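Local coordinates for citrate lyase subunit beta-like protein (Mycobacterium tuberculosis H37Rv, PDB 6CHU), which is a magnesium-dependent lyase of the HpcH/HpaI aldolase family, linked to itaconate dissimilation and leucine catabolism, at residues A128-W142 with I174-A188. Residues are numbered along the deposited sequence; the frame is centred on the assembly and turned at random. Where two conformers were deposited one is given.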
loop_
_atom_site.group_PDB
_atom_site.type_symbol
_atom_site.label_atom_id
_atom_site.label_comp_id
_atom_site.label_asym_id
_atom_site.label_seq_id
_atom_site.Cartn_x
_atom_site.Cartn_y
_atom_site.Cartn_z
ATOM N N ALA A 128 3.466 -9.471 5.586
ATOM C CA ALA A 128 3.616 -10.202 4.329
ATOM C C ALA A 128 5.082 -10.423 3.957
ATOM O O ALA A 128 5.443 -11.494 3.456
ATOM C CB ALA A 128 2.871 -9.472 3.200
ATOM N N ALA A 129 5.937 -9.414 4.147
ATOM C CA ALA A 129 7.343 -9.571 3.777
ATOM C C ALA A 129 8.027 -10.633 4.633
ATOM O O ALA A 129 8.825 -11.437 4.131
ATOM C CB ALA A 129 8.082 -8.236 3.901
ATOM N N GLU A 130 7.742 -10.645 5.935
ATOM C CA GLU A 130 8.344 -11.649 6.808
ATOM C C GLU A 130 7.856 -13.049 6.451
ATOM O O GLU A 130 8.616 -14.022 6.513
ATOM C CB GLU A 130 8.026 -11.315 8.266
ATOM C CG GLU A 130 8.698 -10.019 8.793
ATOM C CD GLU A 130 8.248 -8.715 8.090
ATOM O OE1 GLU A 130 7.097 -8.619 7.566
ATOM O OE2 GLU A 130 9.073 -7.769 8.061
ATOM N N ILE A 131 6.584 -13.169 6.087
ATOM C CA ILE A 131 6.036 -14.460 5.674
ATOM C C ILE A 131 6.686 -14.928 4.374
ATOM O O ILE A 131 7.096 -16.092 4.240
ATOM C CB ILE A 131 4.506 -14.339 5.540
ATOM C CG1 ILE A 131 3.890 -14.106 6.924
ATOM C CG2 ILE A 131 3.923 -15.579 4.913
ATOM C CD1 ILE A 131 2.398 -13.704 6.868
ATOM N N ALA A 132 6.796 -14.027 3.394
ATOM C CA ALA A 132 7.399 -14.399 2.114
ATOM C C ALA A 132 8.866 -14.788 2.255
ATOM O O ALA A 132 9.351 -15.662 1.524
ATOM C CB ALA A 132 7.257 -13.248 1.112
ATOM N N ALA A 133 9.595 -14.139 3.165
ATOM C CA ALA A 133 11.020 -14.404 3.321
ATOM C C ALA A 133 11.309 -15.693 4.080
ATOM O O ALA A 133 12.455 -16.169 4.054
ATOM C CB ALA A 133 11.683 -13.227 4.032
ATOM N N ALA A 134 10.314 -16.256 4.766
ATOM C CA ALA A 134 10.523 -17.471 5.555
ATOM C C ALA A 134 11.050 -18.598 4.673
ATOM O O ALA A 134 10.600 -18.778 3.546
ATOM C CB ALA A 134 9.213 -17.889 6.227
ATOM N N ASP A 135 12.010 -19.366 5.199
ATOM C CA ASP A 135 12.681 -20.372 4.374
ATOM C C ASP A 135 11.742 -21.390 3.716
ATOM O O ASP A 135 12.019 -21.777 2.567
ATOM C CB ASP A 135 13.755 -21.088 5.205
ATOM C CG ASP A 135 15.088 -20.339 5.229
ATOM O OD1 ASP A 135 15.258 -19.357 4.473
ATOM O OD2 ASP A 135 15.976 -20.746 6.009
ATOM N N PRO A 136 10.659 -21.868 4.348
ATOM C CA PRO A 136 9.780 -22.828 3.652
ATOM C C PRO A 136 8.924 -22.230 2.550
ATOM O O PRO A 136 8.355 -22.997 1.763
ATOM C CB PRO A 136 8.898 -23.385 4.781
ATOM C CG PRO A 136 9.703 -23.142 6.030
ATOM C CD PRO A 136 10.296 -21.787 5.775
ATOM N N THR A 137 8.784 -20.905 2.475
ATOM C CA THR A 137 7.799 -20.315 1.576
ATOM C C THR A 137 8.221 -20.504 0.125
ATOM O O THR A 137 9.363 -20.211 -0.246
ATOM C CB THR A 137 7.617 -18.829 1.881
ATOM O OG1 THR A 137 7.146 -18.667 3.227
ATOM C CG2 THR A 137 6.610 -18.183 0.909
ATOM N N VAL A 138 7.305 -21.021 -0.694
ATOM C CA VAL A 138 7.510 -21.075 -2.137
ATOM C C VAL A 138 6.491 -20.245 -2.901
ATOM O O VAL A 138 6.677 -20.033 -4.111
ATOM C CB VAL A 138 7.516 -22.529 -2.665
ATOM C CG1 VAL A 138 8.656 -23.327 -2.022
ATOM C CG2 VAL A 138 6.158 -23.215 -2.439
ATOM N N GLY A 139 5.447 -19.752 -2.248
ATOM C CA GLY A 139 4.459 -18.918 -2.910
ATOM C C GLY A 139 3.655 -18.123 -1.912
ATOM O O GLY A 139 3.560 -18.482 -0.731
ATOM N N MET A 140 3.067 -17.025 -2.402
ATOM C CA MET A 140 2.143 -16.202 -1.635
ATOM C C MET A 140 0.836 -16.109 -2.402
ATOM O O MET A 140 0.843 -15.853 -3.613
ATOM C CB MET A 140 2.679 -14.787 -1.402
ATOM C CG MET A 140 4.057 -14.696 -0.735
ATOM S SD MET A 140 3.929 -15.061 1.028
ATOM C CE MET A 140 3.085 -13.594 1.619
ATOM N N MET A 141 -0.266 -16.307 -1.694
ATOM C CA MET A 141 -1.611 -16.100 -2.208
ATOM C C MET A 141 -2.311 -15.095 -1.306
ATOM O O MET A 141 -1.909 -14.876 -0.158
ATOM C CB MET A 141 -2.387 -17.432 -2.252
ATOM C CG MET A 141 -3.722 -17.378 -2.969
ATOM S SD MET A 141 -4.486 -19.008 -2.864
ATOM C CE MET A 141 -6.142 -18.579 -3.401
ATOM N N TRP A 142 -3.382 -14.486 -1.808
ATOM C CA TRP A 142 -4.209 -13.665 -0.944
ATOM C C TRP A 142 -5.663 -14.086 -1.091
ATOM O O TRP A 142 -6.050 -14.749 -2.059
ATOM C CB TRP A 142 -4.020 -12.163 -1.227
ATOM C CG TRP A 142 -4.639 -11.694 -2.508
ATOM C CD1 TRP A 142 -4.223 -11.968 -3.777
ATOM C CD2 TRP A 142 -5.786 -10.857 -2.628
ATOM N NE1 TRP A 142 -5.050 -11.350 -4.694
ATOM C CE2 TRP A 142 -6.021 -10.663 -4.012
ATOM C CE3 TRP A 142 -6.638 -10.244 -1.701
ATOM C CZ2 TRP A 142 -7.078 -9.895 -4.491
ATOM C CZ3 TRP A 142 -7.689 -9.467 -2.177
ATOM C CH2 TRP A 142 -7.899 -9.297 -3.565
ATOM N N ILE A 174 0.844 -8.570 -1.556
ATOM C CA ILE A 174 1.241 -9.973 -1.695
ATOM C C ILE A 174 2.061 -10.191 -2.958
ATOM O O ILE A 174 3.034 -10.954 -2.955
ATOM C CB ILE A 174 -0.014 -10.872 -1.649
ATOM C CG1 ILE A 174 -0.170 -11.436 -0.243
ATOM C CG2 ILE A 174 0.021 -12.001 -2.701
ATOM C CD1 ILE A 174 -0.318 -10.393 0.785
ATOM N N LEU A 175 1.690 -9.531 -4.056
ATOM C CA LEU A 175 2.471 -9.642 -5.286
ATOM C C LEU A 175 3.898 -9.146 -5.069
ATOM O O LEU A 175 4.875 -9.796 -5.471
ATOM C CB LEU A 175 1.789 -8.841 -6.391
ATOM C CG LEU A 175 2.573 -8.725 -7.695
ATOM C CD1 LEU A 175 2.835 -10.112 -8.279
ATOM C CD2 LEU A 175 1.837 -7.828 -8.705
ATOM N N LEU A 176 4.036 -8.002 -4.404
ATOM C CA LEU A 176 5.363 -7.437 -4.182
ATOM C C LEU A 176 6.175 -8.282 -3.204
ATOM O O LEU A 176 7.373 -8.520 -3.423
ATOM C CB LEU A 176 5.221 -5.999 -3.684
ATOM C CG LEU A 176 4.669 -5.009 -4.716
ATOM C CD1 LEU A 176 4.200 -3.737 -3.995
ATOM C CD2 LEU A 176 5.721 -4.672 -5.763
ATOM N N ALA A 177 5.555 -8.729 -2.113
ATOM C CA ALA A 177 6.284 -9.546 -1.144
ATOM C C ALA A 177 6.739 -10.860 -1.768
ATOM O O ALA A 177 7.885 -11.283 -1.576
ATOM C CB ALA A 177 5.414 -9.803 0.086
ATOM N N ALA A 178 5.857 -11.515 -2.531
ATOM C CA ALA A 178 6.239 -12.752 -3.207
ATOM C C ALA A 178 7.414 -12.519 -4.146
ATOM O O ALA A 178 8.423 -13.236 -4.098
ATOM C CB ALA A 178 5.036 -13.320 -3.979
ATOM N N SER A 179 7.309 -11.502 -5.001
ATOM C CA SER A 179 8.333 -11.292 -6.011
ATOM C C SER A 179 9.649 -10.825 -5.400
ATOM O O SER A 179 10.718 -11.143 -5.929
ATOM C CB SER A 179 7.829 -10.293 -7.053
ATOM O OG SER A 179 8.745 -10.186 -8.124
ATOM N N ALA A 180 9.595 -10.101 -4.277
ATOM C CA ALA A 180 10.818 -9.637 -3.625
ATOM C C ALA A 180 11.670 -10.796 -3.133
ATOM O O ALA A 180 12.888 -10.648 -2.975
ATOM C CB ALA A 180 10.478 -8.733 -2.440
ATOM N N PHE A 181 11.045 -11.942 -2.849
ATOM C CA PHE A 181 11.773 -13.093 -2.319
ATOM C C PHE A 181 11.719 -14.292 -3.260
ATOM O O PHE A 181 12.003 -15.423 -2.850
ATOM C CB PHE A 181 11.250 -13.419 -0.924
ATOM C CG PHE A 181 11.538 -12.324 0.059
ATOM C CD1 PHE A 181 12.817 -12.184 0.591
ATOM C CD2 PHE A 181 10.568 -11.384 0.380
ATOM C CE1 PHE A 181 13.113 -11.146 1.465
ATOM C CE2 PHE A 181 10.852 -10.348 1.259
ATOM C CZ PHE A 181 12.118 -10.227 1.800
ATOM N N GLY A 182 11.422 -14.050 -4.532
ATOM C CA GLY A 182 11.465 -15.093 -5.540
ATOM C C GLY A 182 10.376 -16.138 -5.419
ATOM O O GLY A 182 10.559 -17.265 -5.893
ATOM N N ARG A 183 9.249 -15.798 -4.801
ATOM C CA ARG A 183 8.169 -16.759 -4.603
ATOM C C ARG A 183 7.145 -16.656 -5.725
ATOM O O ARG A 183 7.030 -15.628 -6.401
ATOM C CB ARG A 183 7.474 -16.537 -3.258
ATOM C CG ARG A 183 8.421 -16.242 -2.074
ATOM C CD ARG A 183 9.493 -17.320 -1.900
ATOM N NE ARG A 183 10.115 -17.214 -0.585
ATOM C CZ ARG A 183 11.248 -17.823 -0.243
ATOM N NH1 ARG A 183 11.902 -18.557 -1.139
ATOM N NH2 ARG A 183 11.739 -17.684 0.987
ATOM N N LEU A 184 6.389 -17.740 -5.915
ATOM C CA LEU A 184 5.225 -17.676 -6.794
ATOM C C LEU A 184 4.197 -16.709 -6.225
ATOM O O LEU A 184 3.995 -16.644 -5.011
ATOM C CB LEU A 184 4.576 -19.049 -6.937
ATOM C CG LEU A 184 5.000 -20.077 -7.974
ATOM C CD1 LEU A 184 3.933 -21.154 -7.995
ATOM C CD2 LEU A 184 5.131 -19.463 -9.338
ATOM N N ALA A 185 3.514 -15.977 -7.110
ATOM C CA ALA A 185 2.426 -15.090 -6.708
ATOM C C ALA A 185 1.112 -15.642 -7.246
ATOM O O ALA A 185 0.963 -15.810 -8.460
ATOM C CB ALA A 185 2.651 -13.664 -7.223
ATOM N N LEU A 186 0.164 -15.902 -6.347
ATOM C CA LEU A 186 -1.128 -16.483 -6.705
ATOM C C LEU A 186 -2.232 -15.466 -6.438
ATOM O O LEU A 186 -2.351 -14.953 -5.318
ATOM C CB LEU A 186 -1.390 -17.768 -5.906
ATOM C CG LEU A 186 -0.476 -18.982 -6.127
ATOM C CD1 LEU A 186 0.890 -18.792 -5.464
ATOM C CD2 LEU A 186 -1.157 -20.189 -5.529
ATOM N N ASP A 187 -3.051 -15.192 -7.457
ATOM C CA ASP A 187 -4.133 -14.224 -7.309
ATOM C C ASP A 187 -5.379 -14.900 -6.748
ATOM O O ASP A 187 -5.591 -16.105 -6.923
ATOM C CB ASP A 187 -4.451 -13.558 -8.653
ATOM C CG ASP A 187 -5.158 -12.216 -8.496
ATOM O OD1 ASP A 187 -4.993 -11.549 -7.463
ATOM O OD2 ASP A 187 -5.890 -11.822 -9.423
ATOM N N ALA A 188 -6.213 -14.102 -6.078
ATOM C CA ALA A 188 -7.359 -14.595 -5.325
ATOM C C ALA A 188 -8.459 -15.149 -6.240
ATOM O O ALA A 188 -8.589 -14.784 -7.417
ATOM C CB ALA A 188 -7.948 -13.481 -4.451
HETATM O O HOH W 1 13.731 -19.908 1.031
#
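Arg183 closes against the C-terminal turn of helix 128-133, its NE donating to Ala132 O (2.7 Å) in the guanidinium plane, and so ties together two successive helix-strand units of the closed TIM barrel. Its chain, bent at chi2 (-55°), crosses the Thr137 side chain at about a right angle, and Thr137 O lies over one face of the guanidinium, toward its rim. A water links NH2 to Asp135 O. Beside it, Phe181 turns a face to Ala133, whose CB stands over the ring centre, 3.7 Å from the centroid. Deeper in, small alanines let the helices approach to 8.5 Å between axes, Ala177 CB meeting Ala128 CB and Ala132 CB. The strands run parallel, joined by hydrogen bonds from Leu184 N to Val138 O, Met140 N to Leu184 O and Leu186 N to Met140 O. Met140, its chain bent at chi2 and chi3, lies between strand and helices, its CG 3.7 Å from Ala178 CB. The Met141 side chain, crossing that of Leu186 at about a right angle, lies about 4 Å from a bound acetate. At the far end Ala188 CB makes a CH-pi contact over the five-membered ring of Trp142, and NE1 of this indole donates in the ring plane to Asp187 OD1 (2.8 Å, 173° at the hydrogen).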